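Local coordinates for protein gene product PA4716 (Pseudomonas aeruginosa, PDB 1U0K) that is of unknown function but probably acts as an isomerase of the PhzF family, at residues A31-D34 against A35-Q38; I65-L68 against E69-L72; V216-V219 against A220-S223; A229-L232 against V233-L237. All coordinates share one frame; numbering follows the deposited sequence.

The four contacts fall along one chain of a probable isomerase, and they differ in how close they lie to Glu-48, the predicted active-site residue. Interactions 1 and 2 have centres 12 Å apart and touch, with Met-37 and Gln-38 packing on Phe-66. In interaction 2 the side chain of Ile-65 comes within about 3 Å of that of Glu-48, and in interaction 3 that of Asp-218 comes within about 5 Å. Interactions 2 and 3 therefore border the same region, their nearest atoms about 6 Å apart. Interactions 3 and 4 mark the start and the end of helix 222-234, with centres 20 Å apart; interaction 4 lies away from the predicted site.

Interaction 1 of 4, residues A31-D34 against A35-Q38; sequences ALDD and AAMQ
Asp-33 grips Ala-36 and Met-37 through two separate oxygens. Its OD1 accepts from Ala-36 N at 2.9 Å with an N-H...O angle of 154°, and the donor sits nearly along the carboxylate C-O bond. The bond depends on the first torsion: with chi1 at 66°, CG lies between the backbone N and the carbonyl carbon, which brings OD1 back over the first turn although CB points away from it. The same OD1 also packs on Ala-36 CB at 3.3 Å. Asp-33 O is the second acceptor and takes Met-37 N at 3.0 Å. One residue on, Asp-34 O receives Gln-38 N in a straighter bond, with an N-H...O angle of 168°.

Asp-33 is thus the N-cap of helix 34-44. Its side chain supplies an acceptor to a backbone N-H of the first turn, where no earlier helical carbonyl is available. The residues flanking the cap add a hydrophobic staple: Leu-32, just before it, meets Met-37, four residues after it, with CB 4.0 Å from CG of this selenomethionine. Leu-32 CD2 reaches Ala-36 CB, also at 4.0 Å, while the terminal CE of Met-37 lies 3.4 Å from Leu-32 O. Leu-32 and Met-37 both rest on Phe-51 of strand 48-54.

The carboxylate of Asp-34 turns to a different partner: its OD1 forms a salt bridge with Arg-64 NH1 on strand 60-67. Further along the helix, the carbonyl of Met-37 accepts a hydrogen bond from the hydroxyl of Thr-41.

Interaction 2 of 4, residues I65-L68 against E69-L72; sequences IFTL and EEEL
Thr-67 OG1 accepts two backbone N-H groups, from Glu-69 N at 3.1 Å and Glu-70 N at 3.2 Å; the bond to Glu-69, two residues on, makes an ST turn. A chi1 of 67° puts this hydroxyl inside the turn and directs CG2 to the methyl CD1 of Leu-72, 3.6 Å away. A water hydrogen-bonded to OG1 also donates to Glu-70 OE1.

Two backbone bonds close the reversal, Thr-67 N to Glu-70 O and Leu-72 N to Ile-65 O, each at 2.9 Å. They flank Phe-66 and Glu-71, a single antiparallel bridge of the non-hydrogen-bonded kind with CA atoms 4.2 Å apart. On this pair Glu-71 lays its extended chain over one face of the Phe-66 ring: CB makes an off-centre CH-pi contact 4.1 Å from the ring centroid, and the carboxylate stacks with its plane 23° from the ring.

Further out, Arg-64 NE pairs with Glu-71 OE2 in a salt bridge, and a second water, bonded to that oxygen at 2.6 Å, accepts from Ile-65 N.

The turn follows strand 60-67, whose neighbour 48-54 bonds Phe-66 through Ser-49. Helix 34-44 packs on Phe-66 through Met-37 and Thr-41, while Ile-65, Thr-67 and Leu-72 all touch Glu-48, the predicted active-site residue.

Interaction 3 of 4, residues V216-V219 against A220-S223; sequences VEDV and ATGS
With chi1 at -164°, Asp-218 holds CG anti to its own nitrogen and extends its carboxylate toward Thr-221, whose chi1 of -51° places OG1 beside the backbone N and opposite the carbonyl carbon. The two groups meet three residues apart: Thr-221 OG1 donates to Asp-218 OD2 at 2.6 Å. The hydroxyl approaches that oxygen on its anti side, 32° out of the carboxylate plane. Thr-221 CB and CG2 follow at 3.5 Å and 3.6 Å from the same OD2.

Val-219 and Ala-220 form the bend between them. Val-219 has helical backbone angles and Ala-220 extended ones, and their side chains touch at 4.3 Å between CG1 and CB before both pack on Ser-256. Thr-221 is the N-cap residue of helix 222-234, but its side chain makes no capping bond; its hydroxyl donates to Asp-218.

Two side-chain amides add direct hydrogen bonds. Asn-21 ND2 binds Asp-218 OD1 and Ala-220 O, and Gln-248 NE2 binds Asp-218 O and Thr-221 OG1. The position is consistent with the cleft of the two-lobed diaminopimelate epimerase fold, with the side chain of the predicted active-site residue Glu-48 about 5 Å from that of Asp-218.

Thr-221 OG1 therefore works as both donor and acceptor, and because both carboxylate oxygens of the buried Asp-218 are hydrogen-bonded, its rotation is probably well fixed.

Interaction 4 of 4, residues A229-L232 against V233-L237; sequences AAYL and VEYGL
Leu-232 O accepts from Leu-237 N at 2.7 Å, the shortest hydrogen bond across this contact, with an N-H...O angle of 148°. It is the outer bond of a Schellman motif that ends helix 222-234. The inner bond, Gly-236 N to Val-233 O, is weak at 3.3 Å. Gly-236 is the C-prime residue; its phi of 69° reverses the chain and carries Leu-237 back against the last turn.

Before that reversal the helix keeps its regular pattern: Ala-229 O takes Val-233 N, Ala-230 O takes Glu-234 N, and Tyr-231 O takes Tyr-235 N at 3.0 Å. Tyr-231 O also lies at the edge of the Tyr-235 ring, near its plane, 3.3 Å from CD1.

One turn apart, the two tyrosines pack ring against ring at an oblique angle, their planes 40° apart and the centroids 4.6 Å from each other. Tyr-235 CD1 sits over the middle of one face of the Tyr-231 ring. The closest approach of the rings is 3.4 Å, from Tyr-231 CE1 to Tyr-235 CE1. The hydroxyls have separate partners, Pro-156 O for Tyr-231 and Arg-158 NH1 for Tyr-235, so both rings are tied to the chain around strand 158-161. On other sides of the helix, Ala-229 and Val-233 pack on Val-262, and Leu-232 lies on Phe-244 and Leu-246.

The Schellman turn is closed by an apolar contact between the residues its outer bond joins: crossing at about a right angle, Leu-232 puts CD2 4.0 Å from Leu-237 CB and 4.1 Å from Leu-237 CD1.

Interaction 1 of 4, residues A31-D34 against A35-Q38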
loop_
_atom_site.group_PDB
_atom_site.type_symbol
_atom_site.label_atom_id
_atom_site.label_comp_id
_atom_site.label_asym_id
_atom_site.label_seq_id
_atom_site.Cartn_x
_atom_site.Cartn_y
_atom_site.Cartn_z
ATOM N N ALA A 31 -19.921 5.200 12.745
ATOM C CA ALA A 31 -19.873 3.976 13.538
ATOM C C ALA A 31 -18.452 3.544 13.930
ATOM O O ALA A 31 -18.291 2.623 14.736
ATOM C CB ALA A 31 -20.563 2.857 12.797
ATOM N N LEU A 32 -17.428 4.209 13.390
ATOM C CA LEU A 32 -16.036 3.789 13.599
ATOM C C LEU A 32 -15.330 4.572 14.687
ATOM O O LEU A 32 -15.406 5.801 14.737
ATOM C CB LEU A 32 -15.238 3.973 12.307
ATOM C CG LEU A 32 -15.718 3.214 11.075
ATOM C CD1 LEU A 32 -14.805 3.526 9.888
ATOM C CD2 LEU A 32 -15.773 1.709 11.318
ATOM N N ASP A 33 -14.594 3.873 15.543
ATOM C CA ASP A 33 -13.678 4.550 16.454
ATOM C C ASP A 33 -12.326 4.792 15.780
ATOM O O ASP A 33 -12.114 4.365 14.645
ATOM C CB ASP A 33 -13.574 3.832 17.814
ATOM C CG ASP A 33 -12.942 2.455 17.744
ATOM O OD1 ASP A 33 -12.337 2.083 16.717
ATOM O OD2 ASP A 33 -12.994 1.667 18.723
ATOM N N ASP A 34 -11.426 5.493 16.462
ATOM C CA ASP A 34 -10.137 5.869 15.878
ATOM C C ASP A 34 -9.301 4.657 15.468
ATOM O O ASP A 34 -8.665 4.667 14.417
ATOM C CB ASP A 34 -9.334 6.723 16.851
ATOM C CG ASP A 34 -9.984 8.060 17.137
ATOM O OD1 ASP A 34 -11.119 8.314 16.677
ATOM O OD2 ASP A 34 -9.398 8.936 17.799
ATOM N N ALA A 35 -9.306 3.625 16.299
ATOM C CA ALA A 35 -8.566 2.406 15.997
ATOM C C ALA A 35 -9.110 1.787 14.722
ATOM O O ALA A 35 -8.338 1.318 13.893
ATOM C CB ALA A 35 -8.667 1.410 17.147
ATOM N N ALA A 36 -10.431 1.781 14.558
ATOM C CA ALA A 36 -11.038 1.207 13.360
ATOM C C ALA A 36 -10.707 2.009 12.105
ATOM O O ALA A 36 -10.485 1.441 11.042
ATOM C CB ALA A 36 -12.544 1.071 13.541
HETATM N N MSE A 37 -10.647 3.329 12.221
HETATM C CA MSE A 37 -10.283 4.173 11.094
HETATM C C MSE A 37 -8.838 3.875 10.670
HETATM O O MSE A 37 -8.555 3.691 9.485
HETATM C CB MSE A 37 -10.447 5.648 11.444
HETATM C CG MSE A 37 -11.893 6.049 11.585
HETATM SE SE MSE A 37 -12.023 7.921 12.089
HETATM C CE MSE A 37 -13.859 8.009 12.690
ATOM N N GLN A 38 -7.921 3.781 11.630
ATOM C CA GLN A 38 -6.542 3.445 11.302
ATOM C C GLN A 38 -6.439 2.054 10.696
ATOM O O GLN A 38 -5.665 1.848 9.757
ATOM C CB GLN A 38 -5.622 3.566 12.527
ATOM C CG GLN A 38 -4.154 3.288 12.226
ATOM C CD GLN A 38 -3.523 4.288 11.293
ATOM O OE1 GLN A 38 -3.482 4.087 10.062
ATOM N NE2 GLN A 38 -3.048 5.378 11.849
#

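Interaction 2 of 4, residues I65-L68 against E69-L72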
loop_
_atom_site.group_PDB
_atom_site.type_symbol
_atom_site.label_atom_id
_atom_site.label_comp_id
_atom_site.label_asym_id
_atom_site.label_seq_id
_atom_site.Cartn_x
_atom_site.Cartn_y
_atom_site.Cartn_z
ATOM N N ILE A 65 -8.272 12.233 8.434
ATOM C CA ILE A 65 -7.376 11.733 7.394
ATOM C C ILE A 65 -6.269 10.917 8.022
ATOM O O ILE A 65 -5.639 11.353 8.980
ATOM C CB ILE A 65 -6.756 12.891 6.580
ATOM C CG1 ILE A 65 -7.830 13.723 5.880
ATOM C CG2 ILE A 65 -5.772 12.351 5.568
ATOM C CD1 ILE A 65 -7.318 15.046 5.332
ATOM N N PHE A 66 -6.046 9.719 7.489
ATOM C CA PHE A 66 -4.993 8.839 7.952
ATOM C C PHE A 66 -4.097 8.393 6.817
ATOM O O PHE A 66 -4.566 8.102 5.715
ATOM C CB PHE A 66 -5.574 7.582 8.582
ATOM C CG PHE A 66 -6.319 7.820 9.862
ATOM C CD1 PHE A 66 -7.607 8.311 9.842
ATOM C CD2 PHE A 66 -5.734 7.508 11.081
ATOM C CE1 PHE A 66 -8.289 8.517 11.033
ATOM C CE2 PHE A 66 -6.413 7.721 12.272
ATOM C CZ PHE A 66 -7.684 8.224 12.242
ATOM N N THR A 67 -2.804 8.302 7.112
ATOM C CA THR A 67 -1.897 7.483 6.311
ATOM C C THR A 67 -1.803 6.106 6.954
ATOM O O THR A 67 -2.391 5.854 7.989
ATOM C CB THR A 67 -0.491 8.095 6.211
ATOM O OG1 THR A 67 0.124 8.062 7.504
ATOM C CG2 THR A 67 -0.518 9.531 5.789
ATOM N N LEU A 68 -1.016 5.218 6.367
ATOM C CA LEU A 68 -0.822 3.913 6.972
ATOM C C LEU A 68 -0.024 4.024 8.268
ATOM O O LEU A 68 -0.034 3.098 9.067
ATOM C CB LEU A 68 -0.157 2.932 5.995
ATOM C CG LEU A 68 -1.187 2.143 5.187
ATOM C CD1 LEU A 68 -1.793 2.985 4.094
ATOM C CD2 LEU A 68 -0.592 0.881 4.603
ATOM N N GLU A 69 0.643 5.156 8.480
ATOM C CA GLU A 69 1.452 5.357 9.687
ATOM C C GLU A 69 0.680 6.001 10.836
ATOM O O GLU A 69 0.828 5.587 11.993
ATOM C CB GLU A 69 2.691 6.196 9.349
ATOM C CG GLU A 69 3.788 5.401 8.648
ATOM C CD GLU A 69 3.712 5.422 7.134
ATOM O OE1 GLU A 69 2.622 5.675 6.569
ATOM O OE2 GLU A 69 4.763 5.172 6.499
ATOM N N GLU A 70 -0.141 7.001 10.531
ATOM C CA GLU A 70 -0.695 7.871 11.571
ATOM C C GLU A 70 -1.826 8.744 11.037
ATOM O O GLU A 70 -2.008 8.869 9.834
ATOM C CB GLU A 70 0.419 8.792 12.088
ATOM C CG GLU A 70 0.883 9.808 11.037
ATOM C CD GLU A 70 2.284 10.339 11.268
ATOM O OE1 GLU A 70 2.987 10.661 10.265
ATOM O OE2 GLU A 70 2.666 10.439 12.453
ATOM N N GLU A 71 -2.535 9.405 11.944
ATOM C CA GLU A 71 -3.475 10.445 11.562
ATOM C C GLU A 71 -2.729 11.727 11.166
ATOM O O GLU A 71 -1.741 12.093 11.804
ATOM C CB GLU A 71 -4.455 10.727 12.701
ATOM C CG GLU A 71 -5.566 11.650 12.257
ATOM C CD GLU A 71 -6.614 11.893 13.316
ATOM O OE1 GLU A 71 -6.511 11.302 14.410
ATOM O OE2 GLU A 71 -7.539 12.671 13.024
ATOM N N LEU A 72 -3.209 12.387 10.116
ATOM C CA LEU A 72 -2.722 13.682 9.644
ATOM C C LEU A 72 -3.910 14.634 9.506
ATOM O O LEU A 72 -4.488 14.763 8.416
ATOM C CB LEU A 72 -2.052 13.539 8.271
ATOM C CG LEU A 72 -0.685 12.857 8.221
ATOM C CD1 LEU A 72 -0.176 12.921 6.808
ATOM C CD2 LEU A 72 0.304 13.488 9.176
HETATM O O HOH W 1 -7.513 13.919 10.699
HETATM O O HOH W 2 2.401 9.532 7.827
#

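Interaction 3 of 4, residues V216-V219 against A220-S223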
loop_
_atom_site.group_PDB
_atom_site.type_symbol
_atom_site.label_atom_id
_atom_site.label_comp_id
_atom_site.label_asym_id
_atom_site.label_seq_id
_atom_site.Cartn_x
_atom_site.Cartn_y
_atom_site.Cartn_z
ATOM N N VAL A 216 7.752 4.430 0.411
ATOM C CA VAL A 216 6.619 4.607 -0.489
ATOM C C VAL A 216 6.562 6.074 -0.905
ATOM O O VAL A 216 6.495 6.963 -0.064
ATOM C CB VAL A 216 5.288 4.193 0.176
ATOM C CG1 VAL A 216 4.132 4.289 -0.816
ATOM C CG2 VAL A 216 5.380 2.777 0.733
ATOM N N GLU A 217 6.604 6.324 -2.208
ATOM C CA GLU A 217 6.574 7.680 -2.731
ATOM C C GLU A 217 5.129 8.074 -2.977
ATOM O O GLU A 217 4.349 7.281 -3.494
ATOM C CB GLU A 217 7.384 7.767 -4.031
ATOM C CG GLU A 217 7.642 9.191 -4.499
ATOM C CD GLU A 217 8.399 9.266 -5.813
ATOM O OE1 GLU A 217 8.969 8.234 -6.227
ATOM O OE2 GLU A 217 8.416 10.357 -6.428
ATOM N N ASP A 218 4.771 9.301 -2.602
ATOM C CA ASP A 218 3.419 9.802 -2.811
ATOM C C ASP A 218 3.318 10.313 -4.241
ATOM O O ASP A 218 4.224 10.986 -4.717
ATOM C CB ASP A 218 3.119 10.924 -1.807
ATOM C CG ASP A 218 1.628 11.251 -1.684
ATOM O OD1 ASP A 218 0.758 10.409 -2.009
ATOM O OD2 ASP A 218 1.237 12.352 -1.234
ATOM N N VAL A 219 2.218 9.989 -4.909
ATOM C CA VAL A 219 1.987 10.372 -6.304
ATOM C C VAL A 219 1.806 11.890 -6.452
ATOM O O VAL A 219 2.384 12.503 -7.343
ATOM C CB VAL A 219 0.746 9.644 -6.879
ATOM C CG1 VAL A 219 0.400 10.149 -8.275
ATOM C CG2 VAL A 219 0.964 8.119 -6.885
ATOM N N ALA A 220 0.989 12.488 -5.587
ATOM C CA ALA A 220 0.621 13.897 -5.719
ATOM C C ALA A 220 0.087 14.422 -4.389
ATOM O O ALA A 220 -0.994 14.027 -3.963
ATOM C CB ALA A 220 -0.417 14.069 -6.816
ATOM N N THR A 221 0.839 15.328 -3.762
ATOM C CA THR A 221 0.643 15.703 -2.367
ATOM C C THR A 221 -0.016 17.077 -2.252
ATOM O O THR A 221 0.654 18.105 -2.345
ATOM C CB THR A 221 2.012 15.701 -1.654
ATOM O OG1 THR A 221 2.686 14.455 -1.901
ATOM C CG2 THR A 221 1.875 15.754 -0.147
ATOM N N GLY A 222 -1.327 17.095 -2.039
ATOM C CA GLY A 222 -2.061 18.345 -1.927
ATOM C C GLY A 222 -1.643 19.190 -0.734
ATOM O O GLY A 222 -1.724 20.426 -0.783
ATOM N N SER A 223 -1.184 18.536 0.331
ATOM C CA SER A 223 -0.786 19.233 1.553
ATOM C C SER A 223 0.544 19.977 1.370
ATOM O O SER A 223 0.817 20.927 2.109
ATOM C CB SER A 223 -0.722 18.280 2.753
ATOM O OG SER A 223 0.090 17.147 2.493
#

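Interaction 4 of 4, residues A229-L232 against V233-L237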
loop_
_atom_site.group_PDB
_atom_site.type_symbol
_atom_site.label_atom_id
_atom_site.label_comp_id
_atom_site.label_asym_id
_atom_site.label_seq_id
_atom_site.Cartn_x
_atom_site.Cartn_y
_atom_site.Cartn_z
ATOM N N ALA A 229 3.386 26.335 -3.727
ATOM C CA ALA A 229 2.860 27.462 -4.490
ATOM C C ALA A 229 3.191 28.771 -3.805
ATOM O O ALA A 229 3.602 29.720 -4.469
ATOM C CB ALA A 229 1.356 27.337 -4.672
ATOM N N ALA A 230 3.011 28.817 -2.485
ATOM C CA ALA A 230 3.258 30.029 -1.702
ATOM C C ALA A 230 4.740 30.383 -1.712
ATOM O O ALA A 230 5.091 31.562 -1.734
ATOM C CB ALA A 230 2.774 29.860 -0.279
ATOM N N TYR A 231 5.590 29.360 -1.700
ATOM C CA TYR A 231 7.040 29.530 -1.742
ATOM C C TYR A 231 7.477 30.137 -3.064
ATOM O O TYR A 231 8.227 31.116 -3.087
ATOM C CB TYR A 231 7.746 28.181 -1.554
ATOM C CG TYR A 231 9.262 28.251 -1.611
ATOM C CD1 TYR A 231 10.012 28.364 -0.449
ATOM C CD2 TYR A 231 9.934 28.188 -2.822
ATOM C CE1 TYR A 231 11.396 28.435 -0.494
ATOM C CE2 TYR A 231 11.320 28.260 -2.882
ATOM C CZ TYR A 231 12.038 28.386 -1.715
ATOM O OH TYR A 231 13.417 28.449 -1.786
ATOM N N LEU A 232 7.024 29.544 -4.165
ATOM C CA LEU A 232 7.384 30.014 -5.496
ATOM C C LEU A 232 6.969 31.474 -5.688
ATOM O O LEU A 232 7.730 32.267 -6.217
ATOM C CB LEU A 232 6.779 29.118 -6.582
ATOM C CG LEU A 232 7.318 27.681 -6.639
ATOM C CD1 LEU A 232 6.474 26.816 -7.546
ATOM C CD2 LEU A 232 8.773 27.652 -7.103
ATOM N N VAL A 233 5.787 31.833 -5.207
ATOM C CA VAL A 233 5.290 33.201 -5.326
ATOM C C VAL A 233 6.058 34.166 -4.405
ATOM O O VAL A 233 6.344 35.302 -4.789
ATOM C CB VAL A 233 3.760 33.230 -5.069
ATOM C CG1 VAL A 233 3.245 34.637 -4.858
ATOM C CG2 VAL A 233 3.043 32.577 -6.235
ATOM N N GLU A 234 6.398 33.703 -3.207
ATOM C CA GLU A 234 7.125 34.510 -2.222
ATOM C C GLU A 234 8.523 34.897 -2.725
ATOM O O GLU A 234 8.987 36.018 -2.486
ATOM C CB GLU A 234 7.225 33.745 -0.893
ATOM C CG GLU A 234 8.108 34.378 0.178
ATOM C CD GLU A 234 7.650 35.765 0.581
ATOM O OE1 GLU A 234 6.482 35.915 1.001
ATOM O OE2 GLU A 234 8.470 36.708 0.483
ATOM N N TYR A 235 9.171 33.980 -3.437
ATOM C CA TYR A 235 10.543 34.179 -3.902
ATOM C C TYR A 235 10.591 34.600 -5.377
ATOM O O TYR A 235 11.636 34.519 -6.020
ATOM C CB TYR A 235 11.386 32.924 -3.610
ATOM C CG TYR A 235 11.635 32.769 -2.126
ATOM C CD1 TYR A 235 10.849 31.927 -1.346
ATOM C CD2 TYR A 235 12.628 33.517 -1.487
ATOM C CE1 TYR A 235 11.056 31.812 0.020
ATOM C CE2 TYR A 235 12.843 33.408 -0.122
ATOM C CZ TYR A 235 12.059 32.556 0.627
ATOM O OH TYR A 235 12.274 32.447 1.980
ATOM N N GLY A 236 9.453 35.066 -5.892
ATOM C CA GLY A 236 9.382 35.659 -7.217
ATOM C C GLY A 236 9.584 34.691 -8.365
ATOM O O GLY A 236 9.991 35.089 -9.452
ATOM N N LEU A 237 9.308 33.415 -8.116
ATOM C CA LEU A 237 9.498 32.358 -9.100
ATOM C C LEU A 237 8.188 31.978 -9.791
ATOM O O LEU A 237 8.202 31.221 -10.752
ATOM C CB LEU A 237 10.111 31.132 -8.424
ATOM C CG LEU A 237 11.522 31.346 -7.870
ATOM C CD1 LEU A 237 11.823 30.369 -6.746
ATOM C CD2 LEU A 237 12.555 31.223 -8.975
#